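Local coordinates for penicillin-binding protein PbpB (Mycobacterium tuberculosis, PDB 6KGW), which builds cross-linked peptidoglycan for the bacterial cell wall from lipid intermediates and binds penicillin, at residues T192-L197 with I412-A417; P264-S269 with I382-S387; T476-Q481 with Y494-A499. One frame throughout, in Å; residues are numbered along the deposited sequence.

Contact 1: residues T192-L197 with I412-A417; sequences TVVLTL and IKATVA
A classic beta bulge interrupts the antiparallel pairing of strands 192-195 and 412-416, where Lys413 and Ala414 together face Val194. Both sit inside a mixed sheet, between strand 21-22 next to 192-195 and strand 422-424 next to 412-416. The sheet also holds strands 28-36 and 122-127, so strand 412-416 of the transpeptidase range joins the N-terminal region, away from the active site. Thr192 and Val416 form a regular hydrogen-bonded pair, with Thr192 N 2.8 Å from Val416 O and the return bond from Val416 N to Thr192 O equally short. Val193 and Thr415 make the next, non-hydrogen-bonded pair. At the bulge Val194 O serves two amides: Lys413 N at 2.7 Å, nearly in line with the C=O bond, and Ala414 N at a longer 3.3 Å. The extra residue is taken up at Lys413, whose psi of -44° departs from the extended shape, and beyond it Leu195 pairs with Ile412 while their side chains diverge.

Val194, Ala414 and Val416 share one face. There the Val194 and Val416 side chains cross at a slant, CG2 to CG2 4.1 Å, each methyl lying anti to its own carbonyl carbon. The end of Lys413 leads away from strand 192-195: CG stands anti to the backbone N (chi1 175°), the chain bends about CB-CG, and NZ makes a salt bridge with Glu232. Thr196 comes across the base of this chain at about a right angle. Its OG1, hydrogen-bonded to Val233 O, leaves the methyl to do the touching, Thr196 CG2 packed 3.8 Å from Lys413 CB.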
loop_
_atom_site.group_PDB
_atom_site.type_symbol
_atom_site.label_atom_id
_atom_site.label_comp_id
_atom_site.label_asym_id
_atom_site.label_seq_id
_atom_site.Cartn_x
_atom_site.Cartn_y
_atom_site.Cartn_z
ATOM N N THR A 192 9.074 19.327 -17.589
ATOM C CA THR A 192 9.396 18.834 -16.264
ATOM C C THR A 192 8.213 18.065 -15.699
ATOM O O THR A 192 7.061 18.469 -15.866
ATOM C CB THR A 192 9.770 19.991 -15.341
ATOM O OG1 THR A 192 11.127 20.366 -15.595
ATOM C CG2 THR A 192 9.628 19.589 -13.888
ATOM N N VAL A 193 8.503 16.947 -15.044
ATOM C CA VAL A 193 7.482 16.085 -14.461
ATOM C C VAL A 193 7.510 16.280 -12.953
ATOM O O VAL A 193 8.542 16.053 -12.316
ATOM C CB VAL A 193 7.709 14.614 -14.843
ATOM C CG1 VAL A 193 6.655 13.714 -14.189
ATOM C CG2 VAL A 193 7.726 14.465 -16.372
ATOM N N VAL A 194 6.382 16.705 -12.388
ATOM C CA VAL A 194 6.218 16.895 -10.948
ATOM C C VAL A 194 5.512 15.669 -10.377
ATOM O O VAL A 194 4.359 15.392 -10.713
ATOM C CB VAL A 194 5.425 18.175 -10.638
ATOM C CG1 VAL A 194 5.495 18.506 -9.159
ATOM C CG2 VAL A 194 5.933 19.342 -11.479
ATOM N N LEU A 195 6.189 14.934 -9.514
ATOM C CA LEU A 195 5.579 13.783 -8.877
ATOM C C LEU A 195 4.798 14.187 -7.624
ATOM O O LEU A 195 5.021 15.246 -7.017
ATOM C CB LEU A 195 6.642 12.759 -8.516
ATOM C CG LEU A 195 7.549 12.360 -9.676
ATOM C CD1 LEU A 195 8.584 11.390 -9.150
ATOM C CD2 LEU A 195 6.758 11.738 -10.832
ATOM N N THR A 196 3.867 13.322 -7.234
ATOM C CA THR A 196 3.207 13.521 -5.949
ATOM C C THR A 196 4.104 13.173 -4.772
ATOM O O THR A 196 3.766 13.527 -3.640
ATOM C CB THR A 196 1.937 12.681 -5.845
ATOM O OG1 THR A 196 2.283 11.286 -5.926
ATOM C CG2 THR A 196 0.963 13.070 -6.939
ATOM N N LEU A 197 5.226 12.494 -5.011
ATOM C CA LEU A 197 6.142 12.141 -3.931
ATOM C C LEU A 197 6.583 13.366 -3.128
ATOM O O LEU A 197 6.813 14.445 -3.674
ATOM C CB LEU A 197 7.374 11.448 -4.500
ATOM C CG LEU A 197 7.213 10.104 -5.194
ATOM C CD1 LEU A 197 8.570 9.689 -5.735
ATOM C CD2 LEU A 197 6.658 9.073 -4.221
ATOM N N ILE A 412 1.793 11.050 -10.698
ATOM C CA ILE A 412 2.137 12.208 -11.513
ATOM C C ILE A 412 1.216 13.347 -11.108
ATOM O O ILE A 412 -0.010 13.231 -11.188
ATOM C CB ILE A 412 2.056 11.892 -13.012
ATOM C CG1 ILE A 412 3.038 10.760 -13.322
ATOM C CG2 ILE A 412 2.511 13.084 -13.796
ATOM C CD1 ILE A 412 2.865 10.139 -14.692
ATOM N N LYS A 413 1.810 14.420 -10.609
ATOM C CA LYS A 413 1.081 15.544 -10.047
ATOM C C LYS A 413 0.769 16.605 -11.100
ATOM O O LYS A 413 -0.361 17.100 -11.168
ATOM C CB LYS A 413 1.904 16.146 -8.900
ATOM C CG LYS A 413 1.356 17.385 -8.284
ATOM C CD LYS A 413 0.223 17.095 -7.331
ATOM C CE LYS A 413 0.069 18.213 -6.284
ATOM N NZ LYS A 413 -1.282 18.165 -5.649
ATOM N N ALA A 414 1.745 16.931 -11.940
ATOM C CA ALA A 414 1.641 17.993 -12.932
ATOM C C ALA A 414 2.866 17.912 -13.834
ATOM O O ALA A 414 3.830 17.197 -13.542
ATOM C CB ALA A 414 1.545 19.370 -12.269
ATOM N N THR A 415 2.813 18.651 -14.943
ATOM C CA THR A 415 3.950 18.829 -15.836
ATOM C C THR A 415 4.136 20.315 -16.102
ATOM O O THR A 415 3.156 21.049 -16.257
ATOM C CB THR A 415 3.771 18.097 -17.169
ATOM O OG1 THR A 415 2.746 18.743 -17.923
ATOM C CG2 THR A 415 3.363 16.670 -16.942
ATOM N N VAL A 416 5.393 20.749 -16.151
ATOM C CA VAL A 416 5.759 22.131 -16.425
ATOM C C VAL A 416 6.380 22.200 -17.812
ATOM O O VAL A 416 7.328 21.462 -18.114
ATOM C CB VAL A 416 6.736 22.670 -15.368
ATOM C CG1 VAL A 416 7.116 24.122 -15.697
ATOM C CG2 VAL A 416 6.114 22.563 -13.987
ATOM N N ALA A 417 5.844 23.076 -18.656
ATOM C CA ALA A 417 6.337 23.225 -20.017
ATOM C C ALA A 417 7.616 24.060 -20.019
ATOM O O ALA A 417 7.928 24.742 -19.036
ATOM C CB ALA A 417 5.260 23.860 -20.887
#

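Contact 2: residues P264-S269 with I382-S387; sequences PFEPGS and IGQGLS. With AIX ((2R,4S)-2-[(1R)-1-{[(2R)-2-amino-2-phenylacetyl]amino}-2-oxoethyl]-5,5-dimethyl-1,3-thiazolidine-4-carboxylic acid), chain E.
Gly268 N gives its hydrogen to Gly383 O at 2.7 Å, tying the loop that leads into the active-site serine to the loop 382-387. The bond is bent, 140° at the hydrogen, and the donor is tilted from the carbonyl plane. Here the two backbones run very close, and both residues are glycines with positive phi. Gly383 has no side chain to collide with Gly268 O, which takes a CA-H...O contact from Gly383 CA at 3.2 Å.

Farther from the serine, Glu266 reaches across the second loop. Its chain is extended beyond CG, with CG lying against Leu386 O, and its OE1 accepts from Gly385 N at 2.9 Å as well as from Tyr489 OH. The exact place of OE1 is less sure, because the model sets it too near Gln384 NE2 for that pair to mean anything; Gln384 OE1 accepts a hydrogen bond from Gln480 N. Pro267 and Leu386 meet at about a right angle, Leu386 CD2 touching the proline ring at CD from 3.8 Å. At the far end Ser387 CB lies 3.4 Å from Phe265 O.

Ser269 carries the ligand. Its OG is bonded covalently to AIX C15 at 1.5 Å, and the thiazolidine N3 of AIX donates to the same oxygen. Ser269 N makes a weak bond to the ester carbonyl O4 of AIX at 2.8 Å, one half of an oxyanion hole that Thr478 N completes. This is an acyl-enzyme with an opened penicillin: Ser269 has attacked the beta-lactam carbonyl, consistent with its assignment as the acyl-ester nucleophile.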
loop_
_atom_site.group_PDB
_atom_site.type_symbol
_atom_site.label_atom_id
_atom_site.label_comp_id
_atom_site.label_asym_id
_atom_site.label_seq_id
_atom_site.Cartn_x
_atom_site.Cartn_y
_atom_site.Cartn_z
ATOM N N PRO A 264 2.171 -8.771 -7.266
ATOM C CA PRO A 264 1.064 -8.999 -6.348
ATOM C C PRO A 264 1.336 -10.208 -5.468
ATOM O O PRO A 264 2.181 -11.057 -5.758
ATOM C CB PRO A 264 -0.124 -9.222 -7.294
ATOM C CG PRO A 264 0.480 -9.821 -8.478
ATOM C CD PRO A 264 1.895 -9.323 -8.596
ATOM N N PHE A 265 0.606 -10.253 -4.361
ATOM C CA PHE A 265 0.720 -11.304 -3.370
ATOM C C PHE A 265 -0.681 -11.599 -2.877
ATOM O O PHE A 265 -1.599 -10.805 -3.085
ATOM C CB PHE A 265 1.607 -10.875 -2.190
ATOM C CG PHE A 265 1.281 -9.503 -1.679
ATOM C CD1 PHE A 265 0.327 -9.317 -0.687
ATOM C CD2 PHE A 265 1.916 -8.376 -2.212
ATOM C CE1 PHE A 265 0.014 -8.029 -0.215
ATOM C CE2 PHE A 265 1.612 -7.100 -1.749
ATOM C CZ PHE A 265 0.660 -6.922 -0.758
ATOM N N GLU A 266 -0.845 -12.730 -2.190
ATOM C CA GLU A 266 -2.133 -12.945 -1.535
ATOM C C GLU A 266 -2.144 -12.163 -0.230
ATOM O O GLU A 266 -1.176 -12.230 0.528
ATOM C CB GLU A 266 -2.401 -14.428 -1.267
ATOM C CG GLU A 266 -2.467 -15.292 -2.506
ATOM C CD GLU A 266 -3.143 -16.632 -2.242
ATOM O OE1 GLU A 266 -4.040 -16.697 -1.381
ATOM O OE2 GLU A 266 -2.776 -17.630 -2.889
ATOM N N PRO A 267 -3.195 -11.391 0.045
ATOM C CA PRO A 267 -3.148 -10.451 1.176
ATOM C C PRO A 267 -3.443 -11.071 2.539
ATOM O O PRO A 267 -3.097 -10.461 3.561
ATOM C CB PRO A 267 -4.223 -9.431 0.802
ATOM C CG PRO A 267 -5.258 -10.306 0.066
ATOM C CD PRO A 267 -4.429 -11.259 -0.748
ATOM N N GLY A 268 -4.075 -12.241 2.600
ATOM C CA GLY A 268 -4.507 -12.744 3.894
ATOM C C GLY A 268 -5.402 -11.743 4.604
ATOM O O GLY A 268 -6.210 -11.045 3.986
ATOM N N SER A 269 -5.187 -11.603 5.908
ATOM C CA SER A 269 -6.126 -10.915 6.786
ATOM C C SER A 269 -6.254 -9.402 6.573
ATOM O O SER A 269 -7.244 -8.820 7.048
ATOM C CB SER A 269 -5.736 -11.186 8.228
ATOM O OG SER A 269 -6.192 -12.464 8.548
ATOM N N ILE A 382 -11.047 -14.030 3.889
ATOM C CA ILE A 382 -9.858 -14.023 4.734
ATOM C C ILE A 382 -8.584 -13.744 3.931
ATOM O O ILE A 382 -7.486 -13.840 4.471
ATOM C CB ILE A 382 -9.744 -15.323 5.546
ATOM C CG1 ILE A 382 -9.537 -16.537 4.630
ATOM C CG2 ILE A 382 -10.995 -15.517 6.432
ATOM C CD1 ILE A 382 -9.620 -17.855 5.376
ATOM N N GLY A 383 -8.713 -13.371 2.661
ATOM C CA GLY A 383 -7.575 -12.949 1.874
ATOM C C GLY A 383 -6.745 -14.043 1.237
ATOM O O GLY A 383 -5.552 -13.832 1.004
ATOM N N GLN A 384 -7.325 -15.212 0.959
ATOM C CA GLN A 384 -6.638 -16.249 0.199
ATOM C C GLN A 384 -7.467 -16.572 -1.036
ATOM O O GLN A 384 -8.692 -16.514 -1.008
ATOM C CB GLN A 384 -6.383 -17.542 1.033
ATOM C CG GLN A 384 -5.471 -17.386 2.287
ATOM C CD GLN A 384 -3.913 -17.402 2.033
ATOM O OE1 GLN A 384 -3.134 -17.587 2.975
ATOM N NE2 GLN A 384 -3.480 -17.201 0.788
ATOM N N GLY A 385 -6.792 -16.890 -2.133
ATOM C CA GLY A 385 -7.464 -17.180 -3.380
ATOM C C GLY A 385 -7.515 -16.026 -4.346
ATOM O O GLY A 385 -8.128 -16.153 -5.410
ATOM N N LEU A 386 -6.903 -14.904 -3.994
ATOM C CA LEU A 386 -6.843 -13.703 -4.803
ATOM C C LEU A 386 -5.523 -13.033 -4.472
ATOM O O LEU A 386 -4.933 -13.277 -3.413
ATOM C CB LEU A 386 -8.009 -12.743 -4.526
ATOM C CG LEU A 386 -7.888 -11.791 -3.321
ATOM C CD1 LEU A 386 -9.068 -10.847 -3.252
ATOM C CD2 LEU A 386 -7.735 -12.528 -1.990
ATOM N N SER A 387 -5.054 -12.197 -5.390
ATOM C CA SER A 387 -3.803 -11.498 -5.191
ATOM C C SER A 387 -3.983 -10.023 -5.514
ATOM O O SER A 387 -4.839 -9.640 -6.317
ATOM C CB SER A 387 -2.686 -12.102 -6.045
ATOM O OG SER A 387 -3.005 -11.984 -7.416
HETATM C C8 AIX E . 0.027 -18.146 10.412
HETATM C C5 AIX E . -2.177 -18.141 9.435
HETATM C C6 AIX E . -3.296 -14.150 12.456
HETATM N N1 AIX E . -4.158 -15.747 8.923
HETATM C C2 AIX E . -2.801 -11.746 11.665
HETATM N N3 AIX E . -4.670 -13.021 10.755
HETATM C C4 AIX E . -3.098 -17.834 8.268
HETATM C C1 AIX E . -3.784 -13.593 13.793
HETATM C C3 AIX E . -4.351 -17.058 8.713
HETATM C C7 AIX E . -0.813 -17.904 9.337
HETATM C C9 AIX E . -0.485 -18.629 11.597
HETATM C C10 AIX E . -1.837 -18.877 11.704
HETATM C C11 AIX E . -2.678 -18.641 10.629
HETATM C C12 AIX E . -3.305 -13.128 11.278
HETATM C C13 AIX E . -5.320 -14.311 10.685
HETATM C C14 AIX E . -5.227 -14.785 9.194
HETATM C C15 AIX E . -5.098 -13.465 8.354
HETATM C C16 AIX E . -1.909 -14.774 12.599
HETATM N N2 AIX E . -3.431 -19.056 7.512
HETATM O O1 AIX E . -3.784 -10.917 11.814
HETATM O O2 AIX E . -1.618 -11.450 11.817
HETATM O O3 AIX E . -5.436 -17.620 8.840
HETATM O O4 AIX E . -4.029 -13.004 8.056
HETATM S S1 AIX E . -4.476 -15.437 11.870
#

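Contact 3: residues T476-Q481 with Y494-A499. With AIX ((2R,4S)-2-[(1R)-1-{[(2R)-2-amino-2-phenylacetyl]amino}-2-oxoethyl]-5,5-dimethyl-1,3-thiazolidine-4-carboxylic acid), chain E.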
loop_
_atom_site.group_PDB
_atom_site.type_symbol
_atom_site.label_atom_id
_atom_site.label_comp_id
_atom_site.label_asym_id
_atom_site.label_seq_id
_atom_site.Cartn_x
_atom_site.Cartn_y
_atom_site.Cartn_z
ATOM N N THR A 476 -3.710 -6.145 10.616
ATOM C CA THR A 476 -2.594 -7.033 10.319
ATOM C C THR A 476 -3.010 -8.084 9.303
ATOM O O THR A 476 -4.201 -8.332 9.089
ATOM C CB THR A 476 -2.115 -7.743 11.586
ATOM O OG1 THR A 476 -3.255 -8.271 12.279
ATOM C CG2 THR A 476 -1.316 -6.790 12.515
ATOM N N GLY A 477 -2.013 -8.732 8.710
ATOM C CA GLY A 477 -2.264 -9.934 7.933
ATOM C C GLY A 477 -1.091 -10.886 7.927
ATOM O O GLY A 477 0.070 -10.482 8.030
ATOM N N THR A 478 -1.408 -12.169 7.772
ATOM C CA THR A 478 -0.425 -13.250 7.656
ATOM C C THR A 478 -1.017 -14.228 6.641
ATOM O O THR A 478 -1.874 -15.047 6.988
ATOM C CB THR A 478 -0.157 -13.943 8.996
ATOM O OG1 THR A 478 0.170 -12.977 9.999
ATOM C CG2 THR A 478 0.994 -14.928 8.883
ATOM N N ALA A 479 -0.561 -14.145 5.400
ATOM C CA ALA A 479 -1.054 -14.982 4.320
ATOM C C ALA A 479 -0.014 -16.032 3.958
ATOM O O ALA A 479 1.186 -15.747 3.930
ATOM C CB ALA A 479 -1.393 -14.141 3.094
ATOM N N GLN A 480 -0.470 -17.249 3.673
ATOM C CA GLN A 480 0.460 -18.304 3.302
ATOM C C GLN A 480 0.834 -18.196 1.829
ATOM O O GLN A 480 -0.007 -17.910 0.978
ATOM C CB GLN A 480 -0.144 -19.666 3.606
ATOM C CG GLN A 480 -0.343 -19.915 5.089
ATOM C CD GLN A 480 -1.131 -21.183 5.335
ATOM O OE1 GLN A 480 -2.363 -21.153 5.498
ATOM N NE2 GLN A 480 -0.432 -22.314 5.341
ATOM N N GLN A 481 2.117 -18.380 1.539
ATOM C CA GLN A 481 2.584 -18.336 0.163
ATOM C C GLN A 481 2.470 -19.722 -0.469
ATOM O O GLN A 481 2.446 -20.744 0.216
ATOM C CB GLN A 481 4.033 -17.844 0.088
ATOM C CG GLN A 481 4.319 -16.523 0.776
ATOM C CD GLN A 481 5.672 -15.972 0.387
ATOM O OE1 GLN A 481 6.321 -16.495 -0.510
ATOM N NE2 GLN A 481 6.110 -14.925 1.060
ATOM N N TYR A 494 5.261 -16.938 4.743
ATOM C CA TYR A 494 4.160 -15.986 4.779
ATOM C C TYR A 494 4.514 -14.674 4.099
ATOM O O TYR A 494 5.679 -14.275 4.026
ATOM C CB TYR A 494 3.716 -15.698 6.220
ATOM C CG TYR A 494 3.434 -16.945 7.040
ATOM C CD1 TYR A 494 2.291 -17.705 6.818
ATOM C CD2 TYR A 494 4.303 -17.354 8.043
ATOM C CE1 TYR A 494 2.020 -18.836 7.576
ATOM C CE2 TYR A 494 4.046 -18.486 8.805
ATOM C CZ TYR A 494 2.900 -19.226 8.562
ATOM O OH TYR A 494 2.626 -20.359 9.310
ATOM N N TRP A 495 3.486 -14.014 3.583
ATOM C CA TRP A 495 3.517 -12.576 3.379
ATOM C C TRP A 495 2.949 -11.946 4.639
ATOM O O TRP A 495 1.812 -12.237 5.006
ATOM C CB TRP A 495 2.690 -12.156 2.168
ATOM C CG TRP A 495 3.239 -12.573 0.850
ATOM C CD1 TRP A 495 4.382 -12.118 0.247
ATOM C CD2 TRP A 495 2.639 -13.484 -0.066
ATOM N NE1 TRP A 495 4.545 -12.719 -0.979
ATOM C CE2 TRP A 495 3.479 -13.554 -1.197
ATOM C CE3 TRP A 495 1.470 -14.255 -0.039
ATOM C CZ2 TRP A 495 3.189 -14.362 -2.282
ATOM C CZ3 TRP A 495 1.189 -15.050 -1.105
ATOM C CH2 TRP A 495 2.045 -15.107 -2.218
ATOM N N ILE A 496 3.752 -11.140 5.335
ATOM C CA ILE A 496 3.252 -10.323 6.434
ATOM C C ILE A 496 2.854 -8.973 5.870
ATOM O O ILE A 496 3.480 -8.449 4.938
ATOM C CB ILE A 496 4.300 -10.179 7.551
ATOM C CG1 ILE A 496 4.780 -11.562 8.006
ATOM C CG2 ILE A 496 3.720 -9.375 8.707
ATOM C CD1 ILE A 496 3.671 -12.577 8.198
ATOM N N THR A 497 1.812 -8.393 6.432
ATOM C CA THR A 497 1.186 -7.253 5.797
ATOM C C THR A 497 0.535 -6.417 6.887
ATOM O O THR A 497 0.016 -6.974 7.859
ATOM C CB THR A 497 0.213 -7.786 4.725
ATOM O OG1 THR A 497 -0.099 -6.788 3.764
ATOM C CG2 THR A 497 -1.027 -8.347 5.323
ATOM N N PHE A 498 0.687 -5.090 6.794
ATOM C CA PHE A 498 -0.029 -4.158 7.655
ATOM C C PHE A 498 -0.532 -3.002 6.805
ATOM O O PHE A 498 0.120 -2.603 5.834
ATOM C CB PHE A 498 0.833 -3.614 8.814
ATOM C CG PHE A 498 0.015 -2.999 9.954
ATOM C CD1 PHE A 498 -0.414 -1.679 9.900
ATOM C CD2 PHE A 498 -0.336 -3.755 11.065
ATOM C CE1 PHE A 498 -1.157 -1.124 10.926
ATOM C CE2 PHE A 498 -1.093 -3.209 12.092
ATOM C CZ PHE A 498 -1.495 -1.891 12.018
ATOM N N ALA A 499 -1.709 -2.493 7.154
ATOM C CA ALA A 499 -2.284 -1.332 6.488
ATOM C C ALA A 499 -2.989 -0.498 7.542
ATOM O O ALA A 499 -3.706 -1.034 8.391
ATOM C CB ALA A 499 -3.266 -1.729 5.389
HETATM C C8 AIX E . 0.027 -18.146 10.412
HETATM C C5 AIX E . -2.177 -18.141 9.435
HETATM C C6 AIX E . -3.296 -14.150 12.456
HETATM N N1 AIX E . -4.158 -15.747 8.923
HETATM C C2 AIX E . -2.801 -11.746 11.665
HETATM N N3 AIX E . -4.670 -13.021 10.755
HETATM C C4 AIX E . -3.098 -17.834 8.268
HETATM C C1 AIX E . -3.784 -13.593 13.793
HETATM C C3 AIX E . -4.351 -17.058 8.713
HETATM C C7 AIX E . -0.813 -17.904 9.337
HETATM C C9 AIX E . -0.485 -18.629 11.597
HETATM C C10 AIX E . -1.837 -18.877 11.704
HETATM C C11 AIX E . -2.678 -18.641 10.629
HETATM C C12 AIX E . -3.305 -13.128 11.278
HETATM C C13 AIX E . -5.320 -14.311 10.685
HETATM C C14 AIX E . -5.227 -14.785 9.194
HETATM C C15 AIX E . -5.098 -13.465 8.354
HETATM C C16 AIX E . -1.909 -14.774 12.599
HETATM N N2 AIX E . -3.431 -19.056 7.512
HETATM O O1 AIX E . -3.784 -10.917 11.814
HETATM O O2 AIX E . -1.618 -11.450 11.817
HETATM O O3 AIX E . -5.436 -17.620 8.840
HETATM O O4 AIX E . -4.029 -13.004 8.056
HETATM S S1 AIX E . -4.476 -15.437 11.870
#
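Gly477 and Thr497 form the tight part of this antiparallel pair of strands, and the partly exposed Gln480, Gln481, Tyr494 and Trp495 its more open end. Thr497 turns CG2 over the glycine, 3.3 Å from Gly477 CA, an approach that depends on the missing side chain there. Gly477 N donates to Thr497 O and Thr497 N back to Gly477 O, both bonds noticeably bent. On the other face of the strands Thr476 CG2 meets the edge of the Phe498 ring 3.5 Å from CD2.

Toward the partly exposed end the contacts pass to flat groups. Gln481 lays its side chain over the Trp495 indole, CG 3.5 Å from the centroid of the six-membered ring and the amide only 17° from the ring plane. Its NE2 holds Asp516 OD1 and adds a weak bond to Tyr494 O. The Tyr494 ring has the methyl of Thr478 above one face, offset toward the rim, while Gln480 CG comes to its edge at CE1.

Thr478 works in two directions. With chi1 at -52°, CG2 is sent to Tyr494 and to Ile496 CD1, and OG1 donates to AIX O2 at 3.0 Å. Thr476 OG1 grips the other carboxylate oxygen, AIX O1, at 2.7 Å and is also bonded to Thr461. Thr478 N gives a straight bond of 166° to AIX O4, 2.8 Å long, and Thr478 O weakly accepts AIX N1. A strand that carries Lys475-Thr476-Gly477 and holds both the acyl carbonyl and the carboxylate of a beta-lactam matches the KTG strand that lines the active site in penicillin-binding transpeptidases.

Overall arrangement
Contacts 2 and 3 build one site: their centres are 8 Å apart, and both touch the bound AIX. Loop 264-269 supplies the acylated serine, while strand 476-481 lies along the ligand and clasps its carboxylate. Apart from the ligand, the two contacts also pack directly, with Ala479 CB 3.2 Å from Glu266 O and Trp495 CZ3 3.3 Å from Glu266 N, so the loop rests on the strand pair. Contact 1 is remote. Its centre is 33 Å from each of the others, with nearest atoms about 17 Å away, on the opposite side of the chain's centre. In sequence, contact 2 falls inside the loop closed by contact 1, whereas contact 3 follows both.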